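Local coordinates for protein 4-alpha-glucanotransferase (PDB 1TZ7) that belongs to the 4-alpha-glucanotransferase family as an amylomaltase, also called disproportionating enzyme or D-enzyme, and is built round a barrel of eight parallel strands, at residues 375-380 against 397-402; 21-26 against 450-455; 407-412 against 457-462; 379-384 against 422-427. All blocks are in the same frame, centred on the assembly; numbering follows the deposited sequence.

Contact 1 (375-380 against 397-402); sequences RVIEFA and NVYYTS
With chi1 at -160°, Tyr399 holds CG anti to the backbone N and swings its ring across to the neighbouring strand, where Ile377 comes to meet it, CG1 likewise trans to its own N (chi1 -162°). The ring presents its edge to the backbone of Arg375, and Tyr399 CD2 lies 3.6 Å from Arg375 CB. Farther out, Ile377 CD1 comes within 3.5 Å of Tyr399 OH, a hydroxyl bonded to His388 O. Turned to the other face of the sheet, Val376 CG2 rests 4.2 Å from Tyr400 CB. Between these faces runs parallel pairing, Arg375 beside Tyr399 and Val376 beside Tyr400. Arg375 N gives a bond to Val398 O (2.9 Å), and Tyr400 N answers with a nearly straight one (177°) to Arg375 O. A third, Ile377 N to Tyr400 O at 3.0 Å, extends the pairing into the 3-10 turn that follows the strand. Where strand 397-400 begins, Asn397 ND2 sits over one face of the Arg375 guanidinium, whose charge is paired with Glu394. In the barrel, strand 452-456 flanks 397-400 on its other side, while helix 437-447 packs against Ile377, Tyr399 and Thr401.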
loop_
_atom_site.group_PDB
_atom_site.type_symbol
_atom_site.label_atom_id
_atom_site.label_comp_id
_atom_site.label_asym_id
_atom_site.label_seq_id
_atom_site.Cartn_x
_atom_site.Cartn_y
_atom_site.Cartn_z
ATOM N N ARG A 375 10.785 3.567 11.909
ATOM C CA ARG A 375 12.037 4.322 11.861
ATOM C C ARG A 375 12.773 4.035 10.559
ATOM O O ARG A 375 12.660 2.955 9.996
ATOM C CB ARG A 375 12.930 3.965 13.049
ATOM C CG ARG A 375 12.279 4.159 14.405
ATOM C CD ARG A 375 12.146 5.613 14.833
ATOM N NE ARG A 375 11.295 5.740 16.014
ATOM C CZ ARG A 375 11.717 5.583 17.275
ATOM N NH1 ARG A 375 10.861 5.711 18.278
ATOM N NH2 ARG A 375 12.992 5.305 17.534
ATOM N N VAL A 376 13.529 5.015 10.092
ATOM C CA VAL A 376 14.202 4.930 8.803
ATOM C C VAL A 376 15.615 5.461 8.957
ATOM O O VAL A 376 15.811 6.611 9.321
ATOM C CB VAL A 376 13.448 5.759 7.713
ATOM C CG1 VAL A 376 14.049 5.513 6.332
ATOM C CG2 VAL A 376 11.963 5.409 7.709
ATOM N N ILE A 377 16.602 4.618 8.688
ATOM C CA ILE A 377 17.996 4.979 8.960
ATOM C C ILE A 377 18.484 6.099 8.038
ATOM O O ILE A 377 19.453 6.792 8.350
ATOM C CB ILE A 377 18.915 3.745 8.849
ATOM C CG1 ILE A 377 20.251 4.020 9.542
ATOM C CG2 ILE A 377 19.135 3.363 7.388
ATOM C CD1 ILE A 377 20.976 2.791 9.958
ATOM N N GLU A 378 17.801 6.281 6.911
ATOM C CA GLU A 378 18.093 7.397 6.001
ATOM C C GLU A 378 17.865 8.774 6.670
ATOM O O GLU A 378 18.452 9.773 6.261
ATOM C CB GLU A 378 17.230 7.285 4.739
ATOM C CG GLU A 378 17.721 8.130 3.588
ATOM C CD GLU A 378 16.984 7.847 2.303
ATOM O OE1 GLU A 378 16.286 8.754 1.808
ATOM O OE2 GLU A 378 17.106 6.716 1.782
ATOM N N PHE A 379 17.008 8.805 7.693
ATOM C CA PHE A 379 16.711 10.046 8.437
ATOM C C PHE A 379 17.646 10.244 9.651
ATOM O O PHE A 379 17.455 11.169 10.433
ATOM C CB PHE A 379 15.256 10.033 8.944
ATOM C CG PHE A 379 14.209 10.087 7.843
ATOM C CD1 PHE A 379 12.903 9.684 8.103
ATOM C CD2 PHE A 379 14.525 10.545 6.565
ATOM C CE1 PHE A 379 11.933 9.732 7.110
ATOM C CE2 PHE A 379 13.554 10.593 5.572
ATOM C CZ PHE A 379 12.257 10.185 5.849
ATOM N N ALA A 380 18.646 9.377 9.801
ATOM C CA ALA A 380 19.362 9.251 11.085
ATOM C C ALA A 380 20.524 10.243 11.241
ATOM O O ALA A 380 21.020 10.455 12.350
ATOM C CB ALA A 380 19.865 7.827 11.271
ATOM N N ASN A 397 9.316 -1.493 17.174
ATOM C CA ASN A 397 9.429 -0.642 16.002
ATOM C C ASN A 397 9.685 -1.483 14.773
ATOM O O ASN A 397 10.245 -2.586 14.863
ATOM C CB ASN A 397 10.579 0.353 16.170
ATOM C CG ASN A 397 10.195 1.559 17.001
ATOM O OD1 ASN A 397 9.273 2.225 16.722
ATOM N ND2 ASN A 397 10.912 1.800 17.992
ATOM N N VAL A 398 9.269 -0.967 13.628
ATOM C CA VAL A 398 9.738 -1.445 12.345
ATOM C C VAL A 398 10.816 -0.475 11.821
ATOM O O VAL A 398 10.568 0.712 11.690
ATOM C CB VAL A 398 8.571 -1.527 11.328
ATOM C CG1 VAL A 398 9.004 -2.271 10.068
ATOM C CG2 VAL A 398 7.349 -2.213 11.969
ATOM N N TYR A 399 12.004 -1.005 11.536
ATOM C CA TYR A 399 13.178 -0.184 11.172
ATOM C C TYR A 399 13.520 -0.421 9.703
ATOM O O TYR A 399 13.906 -1.526 9.324
ATOM C CB TYR A 399 14.372 -0.586 12.047
ATOM C CG TYR A 399 15.512 0.434 12.167
ATOM C CD1 TYR A 399 16.719 0.069 12.761
ATOM C CD2 TYR A 399 15.379 1.747 11.704
ATOM C CE1 TYR A 399 17.763 0.970 12.892
ATOM C CE2 TYR A 399 16.421 2.657 11.833
ATOM C CZ TYR A 399 17.619 2.249 12.435
ATOM O OH TYR A 399 18.661 3.123 12.576
ATOM N N TYR A 400 13.378 0.622 8.890
ATOM C CA TYR A 400 13.621 0.538 7.445
ATOM C C TYR A 400 14.994 1.095 7.103
ATOM O O TYR A 400 15.475 2.007 7.762
ATOM C CB TYR A 400 12.548 1.338 6.686
ATOM C CG TYR A 400 11.148 0.803 6.867
ATOM C CD1 TYR A 400 10.379 1.165 7.968
ATOM C CD2 TYR A 400 10.593 -0.069 5.938
ATOM C CE1 TYR A 400 9.089 0.672 8.136
ATOM C CE2 TYR A 400 9.307 -0.569 6.096
ATOM C CZ TYR A 400 8.561 -0.196 7.196
ATOM O OH TYR A 400 7.282 -0.701 7.358
ATOM N N THR A 401 15.619 0.551 6.060
ATOM C CA THR A 401 16.745 1.228 5.424
ATOM C C THR A 401 16.229 2.461 4.715
ATOM O O THR A 401 16.710 3.570 4.937
ATOM C CB THR A 401 17.468 0.288 4.408
ATOM O OG1 THR A 401 16.529 -0.247 3.470
ATOM C CG2 THR A 401 18.043 -0.938 5.105
ATOM N N SER A 402 15.238 2.257 3.860
ATOM C CA SER A 402 14.519 3.353 3.233
ATOM C C SER A 402 13.122 2.878 2.833
ATOM O O SER A 402 12.789 1.697 2.991
ATOM C CB SER A 402 15.291 3.871 2.007
ATOM O OG SER A 402 15.485 2.849 1.051
#

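Contact 2 (21-26 against 450-455); sequences MRLAGI and AKFAII
Leu23 and Phe452 head a run of parallel pairs between two adjacent strands of the (beta/alpha)8 barrel, the first and the last in the chain, so this contact closes the barrel between its sequence ends. Its inner part is tight. Leu23 N bonds Lys451 O almost straight (175°), Ala453 N bonds Leu23 O, and Gly25 N bonds Ala453 O at 2.8 Å in a more bent bond (143°). Ile455 N to Gly25 O completes the set. Because Gly25 has no side chain, Ile454 can fold CD1 over its backbone, 3.8 Å from Gly25 CA. Leu23 lies alongside Phe452 and points the same way, its CD1 3.6 Å from Phe452 CE1 at the ring edge. Toward the start of segment 21-26 the grip relaxes: Met21 is exposed, Arg22 and Lys451 partly so. Lys451 passes along the Met21 chain, with CB 4.0 Å from Met21 CG, before its extended end leads off to Asn396. Arg22 has its CB directed away, and its guanidinium is held by Tyr501 O at NH1 and Ser448 O at NH2. The Met21 sulfur makes a Met-aromatic contact, in which SD stands 5.4 Å from the centroid of the Phe452 ring, beside the ring edge.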
loop_
_atom_site.group_PDB
_atom_site.type_symbol
_atom_site.label_atom_id
_atom_site.label_comp_id
_atom_site.label_asym_id
_atom_site.label_seq_id
_atom_site.Cartn_x
_atom_site.Cartn_y
_atom_site.Cartn_z
ATOM N N MET A 21 12.377 -12.184 19.777
ATOM C CA MET A 21 11.624 -11.953 18.537
ATOM C C MET A 21 12.379 -10.944 17.645
ATOM O O MET A 21 12.326 -9.734 17.872
ATOM C CB MET A 21 10.196 -11.445 18.866
ATOM C CG MET A 21 9.601 -10.414 17.858
ATOM S SD MET A 21 8.179 -11.044 16.881
ATOM C CE MET A 21 7.154 -11.892 18.188
ATOM N N ARG A 22 13.091 -11.465 16.647
ATOM C CA ARG A 22 13.901 -10.637 15.753
ATOM C C ARG A 22 13.714 -11.086 14.315
ATOM O O ARG A 22 14.260 -12.108 13.897
ATOM C CB ARG A 22 15.381 -10.735 16.127
ATOM C CG ARG A 22 15.717 -10.176 17.485
ATOM C CD ARG A 22 17.182 -10.354 17.881
ATOM N NE ARG A 22 18.091 -9.781 16.889
ATOM C CZ ARG A 22 18.248 -8.474 16.679
ATOM N NH1 ARG A 22 19.099 -8.045 15.752
ATOM N NH2 ARG A 22 17.554 -7.590 17.393
ATOM N N LEU A 23 12.947 -10.318 13.556
ATOM C CA LEU A 23 12.602 -10.698 12.198
ATOM C C LEU A 23 13.138 -9.708 11.198
ATOM O O LEU A 23 13.337 -8.542 11.515
ATOM C CB LEU A 23 11.094 -10.806 12.059
ATOM C CG LEU A 23 10.466 -11.919 12.901
ATOM C CD1 LEU A 23 9.847 -11.369 14.115
ATOM C CD2 LEU A 23 9.461 -12.666 12.109
ATOM N N ALA A 24 13.372 -10.188 9.981
ATOM C CA ALA A 24 13.803 -9.343 8.879
ATOM C C ALA A 24 12.853 -9.511 7.697
ATOM O O ALA A 24 12.224 -10.546 7.545
ATOM C CB ALA A 24 15.216 -9.698 8.471
ATOM N N GLY A 25 12.757 -8.489 6.864
ATOM C CA GLY A 25 11.892 -8.546 5.704
ATOM C C GLY A 25 12.362 -7.674 4.576
ATOM O O GLY A 25 13.323 -6.916 4.717
ATOM N N ILE A 26 11.680 -7.782 3.442
ATOM C CA ILE A 26 11.962 -6.952 2.298
ATOM C C ILE A 26 10.722 -6.151 1.921
ATOM O O ILE A 26 9.612 -6.674 1.929
ATOM C CB ILE A 26 12.429 -7.826 1.101
ATOM C CG1 ILE A 26 13.818 -8.418 1.390
ATOM C CG2 ILE A 26 12.460 -6.994 -0.192
ATOM C CD1 ILE A 26 14.363 -9.294 0.279
ATOM N N ALA A 450 15.223 -3.275 17.135
ATOM C CA ALA A 450 13.901 -3.235 16.471
ATOM C C ALA A 450 13.455 -4.655 16.156
ATOM O O ALA A 450 14.217 -5.433 15.586
ATOM C CB ALA A 450 13.969 -2.432 15.220
ATOM N N LYS A 451 12.223 -4.997 16.525
ATOM C CA LYS A 451 11.746 -6.368 16.356
ATOM C C LYS A 451 11.592 -6.738 14.872
ATOM O O LYS A 451 11.831 -7.868 14.494
ATOM C CB LYS A 451 10.433 -6.599 17.115
ATOM C CG LYS A 451 9.229 -5.854 16.574
ATOM C CD LYS A 451 7.973 -6.136 17.443
ATOM C CE LYS A 451 6.713 -5.516 16.834
ATOM N NZ LYS A 451 5.505 -5.738 17.691
ATOM N N PHE A 452 11.193 -5.767 14.044
ATOM C CA PHE A 452 11.140 -5.961 12.573
ATOM C C PHE A 452 12.160 -5.049 11.887
ATOM O O PHE A 452 12.121 -3.838 12.058
ATOM C CB PHE A 452 9.742 -5.625 12.019
ATOM C CG PHE A 452 8.615 -6.494 12.572
ATOM C CD1 PHE A 452 8.876 -7.656 13.284
ATOM C CD2 PHE A 452 7.290 -6.133 12.358
ATOM C CE1 PHE A 452 7.831 -8.430 13.775
ATOM C CE2 PHE A 452 6.254 -6.911 12.852
ATOM C CZ PHE A 452 6.528 -8.051 13.554
ATOM N N ALA A 453 13.060 -5.645 11.108
ATOM C CA ALA A 453 13.981 -4.893 10.266
ATOM C C ALA A 453 13.640 -5.135 8.806
ATOM O O ALA A 453 13.606 -6.273 8.357
ATOM C CB ALA A 453 15.392 -5.309 10.543
ATOM N N ILE A 454 13.382 -4.058 8.066
ATOM C CA ILE A 454 12.934 -4.170 6.677
ATOM C C ILE A 454 13.895 -3.456 5.746
ATOM O O ILE A 454 14.200 -2.281 5.938
ATOM C CB ILE A 454 11.509 -3.586 6.517
ATOM C CG1 ILE A 454 10.530 -4.278 7.484
ATOM C CG2 ILE A 454 11.026 -3.729 5.057
ATOM C CD1 ILE A 454 9.951 -5.566 6.961
ATOM N N ILE A 455 14.377 -4.180 4.741
ATOM C CA ILE A 455 15.244 -3.613 3.708
ATOM C C ILE A 455 14.426 -3.373 2.443
ATOM O O ILE A 455 13.791 -4.286 1.941
ATOM C CB ILE A 455 16.395 -4.600 3.390
ATOM C CG1 ILE A 455 17.122 -5.019 4.677
ATOM C CG2 ILE A 455 17.375 -3.984 2.404
ATOM C CD1 ILE A 455 17.959 -6.269 4.522
#

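Contact 3 (407-412 against 457-462); sequences PPIRGW and MQDLLN
The guanidinium of Arg410 is met at its edge by Asn462 O, which lies almost in the plane and takes a bond from NH1 at 3.0 Å. The Asn462 amide stands close by with its plane only 23° from that of the guanidinium, its OD1 3.5 Å from Arg410 CD. An arginine chain extended from CG to NE, with CG anti to the backbone N (chi1 -173°), gives this reach, and at the far end NH2 is salt-bridged to Glu434. The amide is held by others: OD1 by Asn438 ND2, and ND2 by the carbonyl of Glu435. The second flat group is the carboxylate of Asp459. Ile409 N gives its hydrogen to Asp459 OD1 at 2.8 Å, arriving on the syn side but 32° out of the carboxylate plane, and Ile409 CG1 lies 3.5 Å from Asp459 OD2. A water that donates to OD1 and accepts from Arg410 N (3.0 Å) brings the next amide into the same grip. OD2 is engaged separately, by the hydroxyls of Thr401 and Ser402, so this buried acid is well satisfied; the nearby helix start would probably favour its negative form. Beside it, Pro408 CG rests 3.7 Å from Gln458 CB. Asn462 closes its own short helix in a Schellman motif, and its carbonyl is the one Arg410 meets. Pro408 occupies the N-cap position of helix 409-414, and a carboxylate from another element takes the hydrogen of Ile409 N in the first turn, a link between the segments that follow the last two strands of a (beta/alpha)8 barrel.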
loop_
_atom_site.group_PDB
_atom_site.type_symbol
_atom_site.label_atom_id
_atom_site.label_comp_id
_atom_site.label_asym_id
_atom_site.label_seq_id
_atom_site.Cartn_x
_atom_site.Cartn_y
_atom_site.Cartn_z
ATOM N N PRO A 407 14.388 8.200 -1.846
ATOM C CA PRO A 407 15.441 7.648 -2.691
ATOM C C PRO A 407 16.058 6.440 -2.005
ATOM O O PRO A 407 16.144 6.431 -0.777
ATOM C CB PRO A 407 16.457 8.805 -2.816
ATOM C CG PRO A 407 16.104 9.789 -1.752
ATOM C CD PRO A 407 14.706 9.546 -1.344
ATOM N N PRO A 408 16.454 5.426 -2.762
ATOM C CA PRO A 408 17.234 4.329 -2.195
ATOM C C PRO A 408 18.513 4.859 -1.569
ATOM O O PRO A 408 19.011 5.906 -1.992
ATOM C CB PRO A 408 17.539 3.441 -3.414
ATOM C CG PRO A 408 16.477 3.777 -4.403
ATOM C CD PRO A 408 16.191 5.236 -4.200
ATOM N N ILE A 409 19.025 4.154 -0.568
ATOM C CA ILE A 409 20.169 4.624 0.222
ATOM C C ILE A 409 21.332 5.130 -0.643
ATOM O O ILE A 409 21.957 6.139 -0.318
ATOM C CB ILE A 409 20.658 3.490 1.165
ATOM C CG1 ILE A 409 19.694 3.326 2.347
ATOM C CG2 ILE A 409 22.092 3.769 1.669
ATOM C CD1 ILE A 409 19.556 4.584 3.223
ATOM N N ARG A 410 21.621 4.430 -1.737
ATOM C CA ARG A 410 22.782 4.768 -2.569
ATOM C C ARG A 410 22.592 6.115 -3.270
ATOM O O ARG A 410 23.540 6.875 -3.419
ATOM C CB ARG A 410 23.046 3.671 -3.602
ATOM C CG ARG A 410 24.351 3.869 -4.410
ATOM C CD ARG A 410 24.727 2.672 -5.284
ATOM N NE ARG A 410 26.069 2.799 -5.850
ATOM C CZ ARG A 410 26.657 1.875 -6.610
ATOM N NH1 ARG A 410 26.028 0.748 -6.901
ATOM N NH2 ARG A 410 27.880 2.081 -7.080
ATOM N N GLY A 411 21.362 6.396 -3.705
ATOM C CA GLY A 411 21.040 7.666 -4.343
ATOM C C GLY A 411 20.916 8.803 -3.339
ATOM O O GLY A 411 21.267 9.942 -3.627
ATOM N N TRP A 412 20.405 8.480 -2.161
ATOM C CA TRP A 412 20.359 9.416 -1.047
ATOM C C TRP A 412 21.775 9.846 -0.659
ATOM O O TRP A 412 22.037 11.034 -0.422
ATOM C CB TRP A 412 19.643 8.760 0.144
ATOM C CG TRP A 412 19.930 9.377 1.476
ATOM C CD1 TRP A 412 19.342 10.489 2.013
ATOM C CD2 TRP A 412 20.858 8.902 2.459
ATOM N NE1 TRP A 412 19.856 10.740 3.265
ATOM C CE2 TRP A 412 20.789 9.779 3.563
ATOM C CE3 TRP A 412 21.755 7.821 2.518
ATOM C CZ2 TRP A 412 21.578 9.611 4.708
ATOM C CZ3 TRP A 412 22.533 7.657 3.657
ATOM C CH2 TRP A 412 22.438 8.547 4.733
ATOM N N MET A 457 14.018 -3.262 -1.403
ATOM C CA MET A 457 14.675 -4.147 -2.362
ATOM C C MET A 457 15.784 -3.409 -3.105
ATOM O O MET A 457 16.838 -3.971 -3.361
ATOM C CB MET A 457 13.658 -4.711 -3.358
ATOM C CG MET A 457 14.235 -5.754 -4.307
ATOM S SD MET A 457 14.757 -7.258 -3.442
ATOM C CE MET A 457 14.975 -8.369 -4.813
ATOM N N GLN A 458 15.535 -2.139 -3.435
ATOM C CA GLN A 458 16.505 -1.318 -4.174
ATOM C C GLN A 458 17.830 -1.185 -3.417
ATOM O O GLN A 458 18.895 -1.062 -4.030
ATOM C CB GLN A 458 15.929 0.084 -4.438
ATOM C CG GLN A 458 14.777 0.111 -5.436
ATOM C CD GLN A 458 13.416 0.117 -4.756
ATOM O OE1 GLN A 458 13.177 -0.658 -3.838
ATOM N NE2 GLN A 458 12.530 0.993 -5.205
ATOM N N ASP A 459 17.758 -1.194 -2.088
ATOM C CA ASP A 459 18.958 -1.128 -1.246
ATOM C C ASP A 459 19.722 -2.452 -1.274
ATOM O O ASP A 459 20.954 -2.469 -1.329
ATOM C CB ASP A 459 18.583 -0.774 0.194
ATOM C CG ASP A 459 17.996 0.622 0.321
ATOM O OD1 ASP A 459 18.223 1.456 -0.587
ATOM O OD2 ASP A 459 17.297 0.975 1.292
ATOM N N LEU A 460 18.982 -3.555 -1.235
ATOM C CA LEU A 460 19.574 -4.885 -1.376
ATOM C C LEU A 460 20.347 -4.991 -2.692
ATOM O O LEU A 460 21.401 -5.628 -2.756
ATOM C CB LEU A 460 18.482 -5.958 -1.332
ATOM C CG LEU A 460 18.803 -7.270 -0.600
ATOM C CD1 LEU A 460 17.802 -8.345 -1.002
ATOM C CD2 LEU A 460 20.222 -7.737 -0.868
ATOM N N LEU A 461 19.814 -4.357 -3.736
ATOM C CA LEU A 461 20.404 -4.432 -5.073
ATOM C C LEU A 461 21.398 -3.295 -5.320
ATOM O O LEU A 461 21.986 -3.196 -6.404
ATOM C CB LEU A 461 19.297 -4.399 -6.135
ATOM C CG LEU A 461 18.303 -5.575 -6.078
ATOM C CD1 LEU A 461 17.176 -5.384 -7.079
ATOM C CD2 LEU A 461 19.015 -6.894 -6.326
ATOM N N ASN A 462 21.579 -2.437 -4.317
ATOM C CA ASN A 462 22.563 -1.345 -4.394
ATOM C C ASN A 462 22.281 -0.390 -5.575
ATOM O O ASN A 462 23.183 -0.058 -6.354
ATOM C CB ASN A 462 23.993 -1.919 -4.492
ATOM C CG ASN A 462 25.036 -1.013 -3.847
ATOM O OD1 ASN A 462 24.702 -0.072 -3.127
ATOM N ND2 ASN A 462 26.305 -1.300 -4.105
HETATM O O HOH W 1 20.258 1.901 -2.453
#

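Contact 4 (379-384 against 422-427); sequences FAFYDK and KRLFEY
Phe381 and Leu424 cross obliquely, the leucine coming down on one face of the ring. Leu424 CD1 is 3.5 Å from the Phe381 ring centroid and 21° off the normal, a close CH-pi contact, and it sits 3.3 Å from Phe381 CZ. The leucine's first torsion, 174°, sets CG anti to its backbone N, and chi2 then turns CD1 over the phenyl. The opposite face is backed by Ala380 CB, so methyl groups lie on both sides of the ring. At the rim, Tyr427 CB approaches near the ring plane, 4.0 Å from Phe381 CE2, one helical turn on from Arg423. Arg423 itself is oriented quite differently: its chain bends at chi3 and lays the guanidinium against the backbone of the loop. Tyr382 CA lies over one face of that group, while Lys384 N is at its edge, 4.0 Å from Arg423 NE. On the loop, Phe381 O stands 3.7 Å from Arg423 CD. Asp383 N is 3.6 Å from Arg423 NE, but the carboxylate keeps off, Asp383 OD2 being 5.8 Å from Arg423 NH2, so any attraction would probably be weak. The tyrosine hydroxyls are tied elsewhere, that of Tyr427 to His391 and that of Tyr382 to Trp412. Inward, Phe381 touches Trp412, and Leu424 reaches Phe413 and Leu441; outward, Tyr382, Asp383 and Lys384 are exposed. The arrangement is a loop packed on a helix in the outer layer of a (beta/alpha)8 barrel, the irregular link after strand 373-376 resting on helix 418-428 through the Phe381 ring and the backbone against which Arg423 lies.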
loop_
_atom_site.group_PDB
_atom_site.type_symbol
_atom_site.label_atom_id
_atom_site.label_comp_id
_atom_site.label_asym_id
_atom_site.label_seq_id
_atom_site.Cartn_x
_atom_site.Cartn_y
_atom_site.Cartn_z
ATOM N N PHE A 379 17.008 8.805 7.693
ATOM C CA PHE A 379 16.711 10.046 8.437
ATOM C C PHE A 379 17.646 10.244 9.651
ATOM O O PHE A 379 17.455 11.169 10.433
ATOM C CB PHE A 379 15.256 10.033 8.944
ATOM C CG PHE A 379 14.209 10.087 7.843
ATOM C CD1 PHE A 379 12.903 9.684 8.103
ATOM C CD2 PHE A 379 14.525 10.545 6.565
ATOM C CE1 PHE A 379 11.933 9.732 7.110
ATOM C CE2 PHE A 379 13.554 10.593 5.572
ATOM C CZ PHE A 379 12.257 10.185 5.849
ATOM N N ALA A 380 18.646 9.377 9.801
ATOM C CA ALA A 380 19.362 9.251 11.085
ATOM C C ALA A 380 20.524 10.243 11.241
ATOM O O ALA A 380 21.020 10.455 12.350
ATOM C CB ALA A 380 19.865 7.827 11.271
ATOM N N PHE A 381 20.954 10.848 10.140
ATOM C CA PHE A 381 22.240 11.557 10.118
ATOM C C PHE A 381 22.102 13.052 9.785
ATOM O O PHE A 381 23.074 13.701 9.383
ATOM C CB PHE A 381 23.190 10.865 9.148
ATOM C CG PHE A 381 23.349 9.410 9.420
ATOM C CD1 PHE A 381 22.671 8.465 8.658
ATOM C CD2 PHE A 381 24.148 8.974 10.465
ATOM C CE1 PHE A 381 22.805 7.116 8.925
ATOM C CE2 PHE A 381 24.285 7.625 10.734
ATOM C CZ PHE A 381 23.613 6.696 9.965
ATOM N N TYR A 382 20.897 13.593 9.971
ATOM C CA TYR A 382 20.679 15.045 9.893
ATOM C C TYR A 382 20.839 15.695 11.269
ATOM O O TYR A 382 20.975 16.908 11.374
ATOM C CB TYR A 382 19.283 15.350 9.341
ATOM C CG TYR A 382 19.023 14.761 7.976
ATOM C CD1 TYR A 382 17.870 14.033 7.724
ATOM C CD2 TYR A 382 19.928 14.938 6.935
ATOM C CE1 TYR A 382 17.625 13.493 6.477
ATOM C CE2 TYR A 382 19.692 14.399 5.681
ATOM C CZ TYR A 382 18.540 13.677 5.459
ATOM O OH TYR A 382 18.296 13.140 4.226
ATOM N N ASP A 383 20.824 14.873 12.317
ATOM C CA ASP A 383 20.947 15.359 13.694
ATOM C C ASP A 383 21.638 14.303 14.572
ATOM O O ASP A 383 21.435 13.098 14.385
ATOM C CB ASP A 383 19.561 15.689 14.262
ATOM C CG ASP A 383 19.633 16.407 15.594
ATOM O OD1 ASP A 383 19.653 15.722 16.637
ATOM O OD2 ASP A 383 19.673 17.652 15.696
ATOM N N LYS A 384 22.448 14.758 15.528
ATOM C CA LYS A 384 23.342 13.854 16.272
ATOM C C LYS A 384 22.582 12.933 17.245
ATOM O O LYS A 384 23.091 11.871 17.626
ATOM C CB LYS A 384 24.404 14.651 17.037
ATOM C CG LYS A 384 25.594 13.794 17.514
ATOM C CD LYS A 384 26.812 14.647 17.860
ATOM C CE LYS A 384 26.941 14.856 19.367
ATOM N NZ LYS A 384 28.134 15.681 19.718
ATOM N N LYS A 422 29.493 13.595 7.336
ATOM C CA LYS A 422 30.434 13.573 8.455
ATOM C C LYS A 422 29.846 12.804 9.631
ATOM O O LYS A 422 30.521 11.988 10.249
ATOM C CB LYS A 422 30.775 14.994 8.890
ATOM C CG LYS A 422 31.913 15.077 9.895
ATOM C CD LYS A 422 32.460 16.506 10.010
ATOM C CE LYS A 422 33.075 16.761 11.385
ATOM N NZ LYS A 422 34.084 17.854 11.355
ATOM N N ARG A 423 28.580 13.074 9.926
ATOM C CA ARG A 423 27.877 12.406 11.008
ATOM C C ARG A 423 27.783 10.893 10.757
ATOM O O ARG A 423 27.908 10.091 11.684
ATOM C CB ARG A 423 26.476 12.986 11.139
ATOM C CG ARG A 423 26.383 14.304 11.939
ATOM C CD ARG A 423 25.044 14.537 12.395
ATOM N NE ARG A 423 24.308 15.772 12.143
ATOM C CZ ARG A 423 24.507 16.788 11.290
ATOM N NH1 ARG A 423 25.375 16.828 10.307
ATOM N NH2 ARG A 423 23.659 17.769 11.419
ATOM N N LEU A 424 27.556 10.519 9.502
ATOM C CA LEU A 424 27.437 9.114 9.118
ATOM C C LEU A 424 28.776 8.400 9.310
ATOM O O LEU A 424 28.839 7.327 9.922
ATOM C CB LEU A 424 26.980 9.004 7.656
ATOM C CG LEU A 424 26.933 7.610 7.027
ATOM C CD1 LEU A 424 26.070 6.688 7.835
ATOM C CD2 LEU A 424 26.420 7.697 5.598
ATOM N N PHE A 425 29.841 9.007 8.789
ATOM C CA PHE A 425 31.184 8.442 8.887
ATOM C C PHE A 425 31.618 8.300 10.345
ATOM O O PHE A 425 32.246 7.317 10.717
ATOM C CB PHE A 425 32.202 9.329 8.147
ATOM C CG PHE A 425 31.993 9.398 6.643
ATOM C CD1 PHE A 425 32.444 10.504 5.921
ATOM C CD2 PHE A 425 31.359 8.364 5.952
ATOM C CE1 PHE A 425 32.262 10.580 4.544
ATOM C CE2 PHE A 425 31.177 8.441 4.569
ATOM C CZ PHE A 425 31.631 9.549 3.870
ATOM N N GLU A 426 31.283 9.297 11.162
ATOM C CA GLU A 426 31.671 9.295 12.572
ATOM C C GLU A 426 30.895 8.223 13.351
ATOM O O GLU A 426 31.404 7.660 14.319
ATOM C CB GLU A 426 31.439 10.676 13.191
ATOM C CG GLU A 426 32.538 11.677 12.873
ATOM C CD GLU A 426 32.233 13.074 13.380
ATOM O OE1 GLU A 426 33.158 13.916 13.399
ATOM O OE2 GLU A 426 31.075 13.333 13.758
ATOM N N TYR A 427 29.672 7.945 12.920
ATOM C CA TYR A 427 28.867 6.906 13.555
ATOM C C TYR A 427 29.458 5.521 13.273
ATOM O O TYR A 427 29.468 4.652 14.148
ATOM C CB TYR A 427 27.419 6.967 13.075
ATOM C CG TYR A 427 26.446 6.285 14.022
ATOM C CD1 TYR A 427 25.934 5.028 13.735
ATOM C CD2 TYR A 427 26.055 6.899 15.209
ATOM C CE1 TYR A 427 25.045 4.394 14.603
ATOM C CE2 TYR A 427 25.170 6.279 16.083
ATOM C CZ TYR A 427 24.669 5.021 15.772
ATOM O OH TYR A 427 23.791 4.398 16.630
#

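Contacts 1 and 2 are buried strand pairings in one parallel barrel sheet, and strands 397-400 and 452-456 join them directly through main-chain bonds between Tyr399 and residues Phe452 and Ile454. Contact 3 lies just beyond these strands: there the chemistry turns polar, with charged groups and a water replacing regular backbone pairing, and Asp459 reaches back to Thr401 and Ser402 of contact 1. Contact 4 is farthest out and partly exposed, relying on an aromatic ring under a methyl group and an arginine laid along loop backbone. It shares Phe379 and Ala380 with contact 1 and meets contact 3 through Trp412, but stays about 12 Å from contact 2 at the nearest atoms.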